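Local coordinates for carbohydrate binding module family 33 and 10 domain protein (PDB 6RW7) that is an AA10 lytic polysaccharide monooxygenase, a copper enzyme that probably binds cellulose and cleaves its chains oxidatively, here represented by its LPMO domain, at residues H107-E113 with W185-E189. Sequence-based numbering, arbitrary orientation.
Sequences HFSDTEE and WGRNE. With CU1 (copper (I) ion), chain D.
The copper histidine brace of this AA10 LPMO domain is backed here by an antiparallel strand pair broken by a classic beta bulge. His107 NE2 binds copper(I) at 2.0 Å; His1 is the other protein ligand, and water 3 lies 2.5 Å from the metal. The His107 ring (chi1 m) carries the guanidinium of Arg187 flat on one face, centres 4.0 Å apart and planes at 12°, a flat stack. Arg187 (m, t, p) also forms a two-pronged salt bridge, NE to Asp110 OD1 and NH2 to Asp110 OD2, both 2.9 Å, so its guanidinium lies between the His107 ring and the Asp110 carboxylate, stacked on one and salt-bridged to the other. Thr111 and Arg187 form a non-hydrogen-bonded pair, CA-CA 4.3 Å; the register then slips by one, because Glu112 N (2.9 Å) and Glu113 N (3.0 Å) both donate to Gly186 O. Gly186 N returns a bond to Glu113 O at 2.9 Å. The bulge residue Glu112 has phi/psi -120/-44°, and the short strand axes run at 126°. Thr111 OG1 accepts from Trp185 NE1 (3.0 Å) and donates to His107 O (2.8 Å). Asn188 N also donates to Asp110 O at 2.9 Å. Arg187 NH1 also bridges to Glu193 of strand 193-202, while Trp185 and Thr111 pack on Ile166 of strand 165-172, in the facing sheet.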
ATOM      1  N   HIS A 107     -14.900  -1.306  -7.212  1.00 11.87           N
ATOM      2  CA  HIS A 107     -14.742  -1.655  -8.643  1.00 12.05           C
ATOM      3  C   HIS A 107     -14.381  -3.151  -8.780  1.00 10.99           C
ATOM      4  O   HIS A 107     -13.362  -3.473  -9.413  1.00 11.61           O
ATOM      5  CB  HIS A 107     -13.653  -0.794  -9.299  1.00 13.19           C
ATOM      6  CG  HIS A 107     -13.647   0.651  -8.939  1.00 15.23           C
ATOM      7  ND1 HIS A 107     -14.685   1.498  -9.274  1.00 16.56           N
ATOM      8  CD2 HIS A 107     -12.717   1.409  -8.317  1.00 14.82           C
ATOM      9  CE1 HIS A 107     -14.403   2.719  -8.852  1.00 16.71           C
ATOM     10  NE2 HIS A 107     -13.193   2.693  -8.260  1.00 15.43           N
ATOM     11  N   PHE A 108     -15.204  -4.052  -8.268  1.00 11.17           N
ATOM     12  CA  PHE A 108     -15.008  -5.512  -8.415  1.00 11.33           C
ATOM     13  C   PHE A 108     -15.047  -5.902  -9.891  1.00 11.72           C
ATOM     14  O   PHE A 108     -14.232  -6.710 -10.318  1.00 12.07           O
ATOM     15  CB  PHE A 108     -16.081  -6.271  -7.643  1.00 11.26           C
ATOM     16  CG  PHE A 108     -15.897  -6.249  -6.149  1.00 11.89           C
ATOM     17  CD1 PHE A 108     -14.922  -7.022  -5.547  1.00 11.94           C
ATOM     18  CD2 PHE A 108     -16.736  -5.500  -5.336  1.00 12.28           C
ATOM     19  CE1 PHE A 108     -14.785  -7.046  -4.165  1.00 11.49           C
ATOM     20  CE2 PHE A 108     -16.601  -5.517  -3.957  1.00 12.73           C
ATOM     21  CZ  PHE A 108     -15.615  -6.284  -3.371  1.00 12.33           C
ATOM     22  N   SER A 109     -16.000  -5.350 -10.640  1.00 12.67           N
ATOM     23  CA  SER A 109     -16.409  -5.875 -11.968  1.00 13.01           C
ATOM     24  C   SER A 109     -15.277  -5.818 -13.004  1.00 11.88           C
ATOM     25  O   SER A 109     -15.356  -6.608 -13.961  1.00 13.10           O
ATOM     26  CB  SER A 109     -17.641  -5.176 -12.478  1.00 13.77           C
ATOM     27  OG  SER A 109     -17.328  -3.842 -12.860  1.00 14.92           O
ATOM     28  N   ASP A 110     -14.291  -4.926 -12.873  1.00 11.88           N
ATOM     29  CA  ASP A 110     -13.168  -4.861 -13.837  1.00 11.79           C
ATOM     30  C   ASP A 110     -11.836  -4.861 -13.071  1.00 10.74           C
ATOM     31  O   ASP A 110     -10.831  -4.483 -13.664  1.00 11.56           O
ATOM     32  CB  ASP A 110     -13.338  -3.702 -14.829  1.00 12.78           C
ATOM     33  CG  ASP A 110     -13.399  -2.344 -14.152  1.00 14.17           C
ATOM     34  OD1 ASP A 110     -13.265  -2.282 -12.898  1.00 12.82           O
ATOM     35  OD2 ASP A 110     -13.587  -1.339 -14.895  1.00 14.72           O
ATOM     36  N   THR A 111     -11.826  -5.335 -11.826  1.00 10.25           N
ATOM     37  CA  THR A 111     -10.551  -5.631 -11.137  1.00 10.61           C
ATOM     38  C   THR A 111      -9.762  -6.639 -11.977  1.00 10.29           C
ATOM     39  O   THR A 111     -10.362  -7.650 -12.409  1.00 10.93           O
ATOM     40  CB  THR A 111     -10.780  -6.210  -9.739  1.00 10.81           C
ATOM     41  OG1 THR A 111     -11.199  -5.123  -8.909  1.00 11.57           O
ATOM     42  CG2 THR A 111      -9.526  -6.830  -9.166  1.00 10.99           C
ATOM     43  N   GLU A 112      -8.475  -6.407 -12.189  1.00 10.71           N
ATOM     44  CA  GLU A 112      -7.631  -7.338 -12.978  1.00 11.36           C
ATOM     45  C   GLU A 112      -6.472  -7.896 -12.149  1.00 11.08           C
ATOM     46  O   GLU A 112      -6.199  -9.114 -12.279  1.00 11.44           O
ATOM     47  CB  GLU A 112      -7.077  -6.659 -14.221  1.00 12.62           C
ATOM     48  CG  GLU A 112      -6.272  -7.635 -15.043  1.00 14.50           C
ATOM     49  CD  GLU A 112      -6.049  -7.215 -16.477  1.00 15.78           C
ATOM     50  OE1 GLU A 112      -5.851  -6.009 -16.715  1.00 17.10           O
ATOM     51  OE2 GLU A 112      -6.072  -8.117 -17.358  1.00 18.93           O
ATOM     52  N   GLU A 113      -5.756  -7.088 -11.369  1.00 10.65           N
ATOM     53  CA  GLU A 113      -4.585  -7.689 -10.701  1.00 11.37           C
ATOM     54  C   GLU A 113      -4.266  -7.000  -9.383  1.00 10.93           C
ATOM     55  O   GLU A 113      -4.618  -5.840  -9.155  1.00 10.66           O
ATOM     56  CB  GLU A 113      -3.370  -7.711 -11.624  1.00 12.48           C
ATOM     57  CG  GLU A 113      -2.965  -6.329 -12.078  1.00 12.20           C
ATOM     58  CD  GLU A 113      -1.712  -6.230 -12.929  1.00 13.10           C
ATOM     59  OE1 GLU A 113      -1.314  -7.243 -13.527  1.00 15.31           O
ATOM     60  OE2 GLU A 113      -1.101  -5.151 -12.947  1.00 13.63           O
ATOM     61  N   TRP A 185      -3.428  -2.206  -6.693  1.00  8.28           N
ATOM     62  CA  TRP A 185      -4.710  -2.818  -7.106  1.00  8.71           C
ATOM     63  C   TRP A 185      -5.035  -2.222  -8.470  1.00  8.59           C
ATOM     64  O   TRP A 185      -5.295  -1.018  -8.525  1.00  9.26           O
ATOM     65  CB  TRP A 185      -5.792  -2.599  -6.050  1.00  8.91           C
ATOM     66  CG  TRP A 185      -7.185  -2.815  -6.542  1.00  8.60           C
ATOM     67  CD1 TRP A 185      -7.638  -3.807  -7.362  1.00  9.34           C
ATOM     68  CD2 TRP A 185      -8.314  -1.990  -6.218  1.00  9.15           C
ATOM     69  NE1 TRP A 185      -8.971  -3.638  -7.598  1.00  9.56           N
ATOM     70  CE2 TRP A 185      -9.408  -2.531  -6.920  1.00  9.85           C
ATOM     71  CE3 TRP A 185      -8.500  -0.850  -5.424  1.00  9.85           C
ATOM     72  CZ2 TRP A 185     -10.673  -1.957  -6.857  1.00  9.83           C
ATOM     73  CZ3 TRP A 185      -9.759  -0.295  -5.357  1.00 10.22           C
ATOM     74  CH2 TRP A 185     -10.822  -0.834  -6.082  1.00 10.15           C
ATOM     75  N   GLY A 186      -4.976  -3.033  -9.518  1.00  9.23           N
ATOM     76  CA  GLY A 186      -5.172  -2.525 -10.883  1.00  9.46           C
ATOM     77  C   GLY A 186      -6.467  -3.010 -11.485  1.00 10.06           C
ATOM     78  O   GLY A 186      -6.748  -4.235 -11.472  1.00 10.56           O
ATOM     79  N   ARG A 187      -7.223  -2.079 -12.049  1.00 10.49           N
ATOM     80  CA  ARG A 187      -8.379  -2.391 -12.914  1.00 10.64           C
ATOM     81  C   ARG A 187      -7.863  -2.647 -14.330  1.00 11.40           C
ATOM     82  O   ARG A 187      -6.701  -2.343 -14.645  1.00 11.40           O
ATOM     83  CB  ARG A 187      -9.384  -1.238 -12.844  1.00 10.91           C
ATOM     84  CG  ARG A 187      -9.983  -1.074 -11.457  1.00 11.18           C
ATOM     85  CD  ARG A 187     -10.804   0.180 -11.306  1.00 11.55           C
ATOM     86  NE  ARG A 187     -11.971   0.177 -12.174  1.00 11.69           N
ATOM     87  CZ  ARG A 187     -12.688   1.255 -12.498  1.00 12.67           C
ATOM     88  NH1 ARG A 187     -12.400   2.441 -11.992  1.00 13.19           N
ATOM     89  NH2 ARG A 187     -13.684   1.141 -13.338  1.00 13.83           N
ATOM     90  N   ASN A 188      -8.733  -3.187 -15.166  1.00 10.87           N
ATOM     91  CA  ASN A 188      -8.348  -3.596 -16.521  1.00 11.42           C
ATOM     92  C   ASN A 188      -8.219  -2.363 -17.426  1.00 11.39           C
ATOM     93  O   ASN A 188      -8.405  -1.223 -16.981  1.00 11.25           O
ATOM     94  CB  ASN A 188      -9.318  -4.654 -17.028  1.00 12.49           C
ATOM     95  CG  ASN A 188     -10.593  -4.078 -17.591  1.00 13.03           C
ATOM     96  OD1 ASN A 188     -10.971  -2.940 -17.315  1.00 12.92           O
ATOM     97  ND2 ASN A 188     -11.232  -4.878 -18.420  1.00 15.49           N
ATOM     98  N   GLU A 189      -7.952  -2.622 -18.699  1.00 13.40           N
ATOM     99  CA  GLU A 189      -7.612  -1.596 -19.705  1.00 15.17           C
ATOM    100  C   GLU A 189      -8.775  -0.634 -19.970  1.00 14.50           C
ATOM    101  O   GLU A 189      -8.489   0.408 -20.570  1.00 16.24           O
ATOM    102  CB  GLU A 189      -7.195  -2.310 -20.991  1.00 18.78           C
ATOM    103  CG  GLU A 189      -8.342  -3.069 -21.614  1.00 21.14           C
ATOM    104  CD  GLU A 189      -8.031  -3.754 -22.923  1.00 28.06           C
ATOM    105  OE1 GLU A 189      -7.003  -3.405 -23.538  1.00 34.58           O
ATOM    106  OE2 GLU A 189      -8.844  -4.598 -23.337  1.00 37.19           O
TER
HETATM  107 CU   CU1 D 303     -12.480   4.151  -7.152  1.00 14.51          CU
HETATM  108  O   HOH W   1     -11.133  -0.533 -15.904  1.00 11.54           O
HETATM  109  O   HOH W   2      -4.465  -4.163 -15.026  1.00 13.73           O
HETATM  110  O   HOH W   3     -14.797   5.157  -6.796  1.00 42.45           O